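Side-chain contact in putative Hit-like protein involved in cell-cycle regulation (PDB 3L7X), which probably acts as a zinc-containing histidine-triad (HIT) hydrolase or transferase of nucleotide substrates, with a putative role in cell-cycle regulation: residues A[39-44]-A[78-83]. Sequence-based numbering, arbitrary orientation.
Sequences LFCKIV and KEHVRN. With ZN (zinc ion), chain B.
The imidazole of His80 meets Cys41 through a shared zinc ion: ND1 binds the metal at 2.1 Å, and Cys41 SG binds it at 2.3 Å. The sulfur stands oblique to the ring, 4.5 Å from its centroid. Beside the metal link, SG also passes 3.6 Å from His80 CB. The angle SG–zinc–ND1 is about 108°, close to tetrahedral. His80 carries its ring anti to the backbone N (chi1 177°), which puts ND1 on the zinc, while the Cys41 sulfur leaves the helix anti to its own carbonyl carbon (chi1 -84°). The shared ion thus ties the ring nitrogen to the helix. Cys38 and His131 supply the other two ligands, and Met35 touches the His80 side chain.

One helical turn further on, Val44 packs against Lys78. Its CG1 methyl lies 3.9 Å from Lys78 CB and 3.8 Å from Lys78 O, and its CG2 is 4.0 Å from Lys78 CA. Val44 also rests on Ile76 of strand 73-77. The extended Lys78 chain takes its ammonium to Glu55 and the carbonyl of Asp56.

Together these contacts dock helix 39-45, which carries Cys41 of the CxxC pair, on the loop after strand 73-77. The result is a Cys2His2 zinc site joined to the HIT domain, in a protein assigned to the HINT subgroup of the HIT family; its ligand His131 is also the first histidine of the predicted triad motif.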
loop_
_atom_site.group_PDB
_atom_site.type_symbol
_atom_site.label_atom_id
_atom_site.label_comp_id
_atom_site.label_asym_id
_atom_site.label_seq_id
_atom_site.Cartn_x
_atom_site.Cartn_y
_atom_site.Cartn_z
ATOM N N LEU A 39 13.081 16.498 -3.360
ATOM C CA LEU A 39 13.464 16.531 -1.945
ATOM C C LEU A 39 13.867 15.121 -1.436
ATOM O O LEU A 39 14.825 14.979 -0.651
ATOM C CB LEU A 39 12.264 16.994 -1.109
ATOM C CG LEU A 39 12.534 16.890 0.395
ATOM C CD1 LEU A 39 13.542 17.894 0.796
ATOM C CD2 LEU A 39 11.216 17.093 1.157
ATOM N N PHE A 40 13.138 14.094 -1.879
ATOM C CA PHE A 40 13.422 12.739 -1.410
ATOM C C PHE A 40 14.753 12.198 -1.964
ATOM O O PHE A 40 15.448 11.486 -1.262
ATOM C CB PHE A 40 12.257 11.754 -1.679
ATOM C CG PHE A 40 11.041 12.018 -0.800
ATOM C CD1 PHE A 40 11.016 13.116 0.075
ATOM C CD2 PHE A 40 9.854 11.287 -0.979
ATOM C CE1 PHE A 40 9.909 13.417 0.890
ATOM C CE2 PHE A 40 8.739 11.601 -0.155
ATOM C CZ PHE A 40 8.752 12.643 0.770
ATOM N N CYS A 41 15.100 12.580 -3.206
ATOM C CA CYS A 41 16.411 12.225 -3.766
ATOM C C CYS A 41 17.503 12.911 -2.934
ATOM O O CYS A 41 18.566 12.310 -2.659
ATOM C CB CYS A 41 16.517 12.651 -5.238
ATOM S SG CYS A 41 15.769 11.378 -6.370
ATOM N N LYS A 42 17.237 14.151 -2.538
ATOM C CA LYS A 42 18.229 14.866 -1.715
ATOM C C LYS A 42 18.383 14.215 -0.346
ATOM O O LYS A 42 19.483 14.067 0.165
ATOM C CB LYS A 42 17.835 16.333 -1.587
ATOM C CG LYS A 42 17.957 17.092 -2.911
ATOM C CD LYS A 42 17.405 18.481 -2.708
ATOM C CE LYS A 42 17.330 19.230 -4.045
ATOM N NZ LYS A 42 16.919 20.640 -3.810
ATOM N N ILE A 43 17.275 13.745 0.226
ATOM C CA ILE A 43 17.379 12.935 1.428
ATOM C C ILE A 43 18.153 11.609 1.268
ATOM O O ILE A 43 19.016 11.291 2.081
ATOM C CB ILE A 43 15.929 12.668 2.021
ATOM C CG1 ILE A 43 15.382 13.982 2.624
ATOM C CG2 ILE A 43 16.030 11.604 3.141
ATOM C CD1 ILE A 43 13.910 13.928 2.973
ATOM N N VAL A 44 17.868 10.857 0.206
ATOM C CA VAL A 44 18.628 9.669 -0.139
ATOM C C VAL A 44 20.125 9.946 -0.299
ATOM O O VAL A 44 20.940 9.133 0.111
ATOM C CB VAL A 44 18.065 9.016 -1.420
ATOM C CG1 VAL A 44 18.965 7.830 -1.918
ATOM C CG2 VAL A 44 16.624 8.442 -1.114
ATOM N N LYS A 78 15.371 4.070 -2.823
ATOM C CA LYS A 78 16.518 4.931 -3.104
ATOM C C LYS A 78 16.557 5.332 -4.573
ATOM O O LYS A 78 16.972 6.440 -4.898
ATOM C CB LYS A 78 17.762 4.212 -2.656
ATOM C CG LYS A 78 17.818 4.177 -1.150
ATOM C CD LYS A 78 19.162 3.687 -0.671
ATOM C CE LYS A 78 19.339 3.908 0.814
ATOM N NZ LYS A 78 20.688 3.402 1.206
ATOM N N GLU A 79 16.188 4.412 -5.454
ATOM C CA GLU A 79 16.040 4.722 -6.858
ATOM C C GLU A 79 14.760 5.541 -7.086
ATOM O O GLU A 79 13.664 5.100 -6.692
ATOM C CB GLU A 79 15.987 3.417 -7.690
ATOM C CG GLU A 79 15.696 3.694 -9.168
ATOM C CD GLU A 79 15.486 2.430 -9.939
ATOM O OE1 GLU A 79 16.318 2.106 -10.792
ATOM O OE2 GLU A 79 14.503 1.715 -9.679
ATOM N N HIS A 80 14.890 6.703 -7.711
ATOM C CA HIS A 80 13.739 7.564 -7.937
ATOM C C HIS A 80 12.779 6.901 -8.936
ATOM O O HIS A 80 13.173 6.383 -9.981
ATOM C CB HIS A 80 14.173 8.943 -8.488
ATOM C CG HIS A 80 13.007 9.837 -8.800
ATOM N ND1 HIS A 80 12.582 10.812 -7.940
ATOM C CD2 HIS A 80 12.141 9.859 -9.845
ATOM C CE1 HIS A 80 11.531 11.435 -8.452
ATOM N NE2 HIS A 80 11.230 10.863 -9.605
ATOM N N VAL A 81 11.495 6.918 -8.566
ATOM C CA VAL A 81 10.409 6.658 -9.471
ATOM C C VAL A 81 9.226 7.500 -9.014
ATOM O O VAL A 81 9.141 7.821 -7.842
ATOM C CB VAL A 81 10.088 5.127 -9.492
ATOM C CG1 VAL A 81 9.671 4.612 -8.041
ATOM C CG2 VAL A 81 8.953 4.844 -10.547
ATOM N N ARG A 82 8.330 7.897 -9.912
ATOM C CA ARG A 82 7.360 8.941 -9.527
ATOM C C ARG A 82 6.356 8.437 -8.443
ATOM O O ARG A 82 6.058 9.169 -7.501
ATOM C CB ARG A 82 6.599 9.443 -10.743
ATOM C CG ARG A 82 5.634 10.567 -10.482
ATOM C CD ARG A 82 5.018 10.969 -11.797
ATOM N NE ARG A 82 3.912 11.936 -11.730
ATOM C CZ ARG A 82 4.088 13.265 -11.850
ATOM N NH1 ARG A 82 5.333 13.754 -12.034
ATOM N NH2 ARG A 82 3.033 14.085 -11.867
ATOM N N ASN A 83 5.827 7.231 -8.651
ATOM C CA ASN A 83 4.776 6.668 -7.789
ATOM C C ASN A 83 4.567 5.226 -8.265
ATOM O O ASN A 83 5.260 4.752 -9.163
ATOM C CB ASN A 83 3.486 7.538 -7.861
ATOM C CG ASN A 83 2.967 7.692 -9.287
ATOM O OD1 ASN A 83 3.157 6.787 -10.131
ATOM N ND2 ASN A 83 2.290 8.818 -9.565
HETATM ZN ZN ZN B . 13.480 11.505 -6.126
#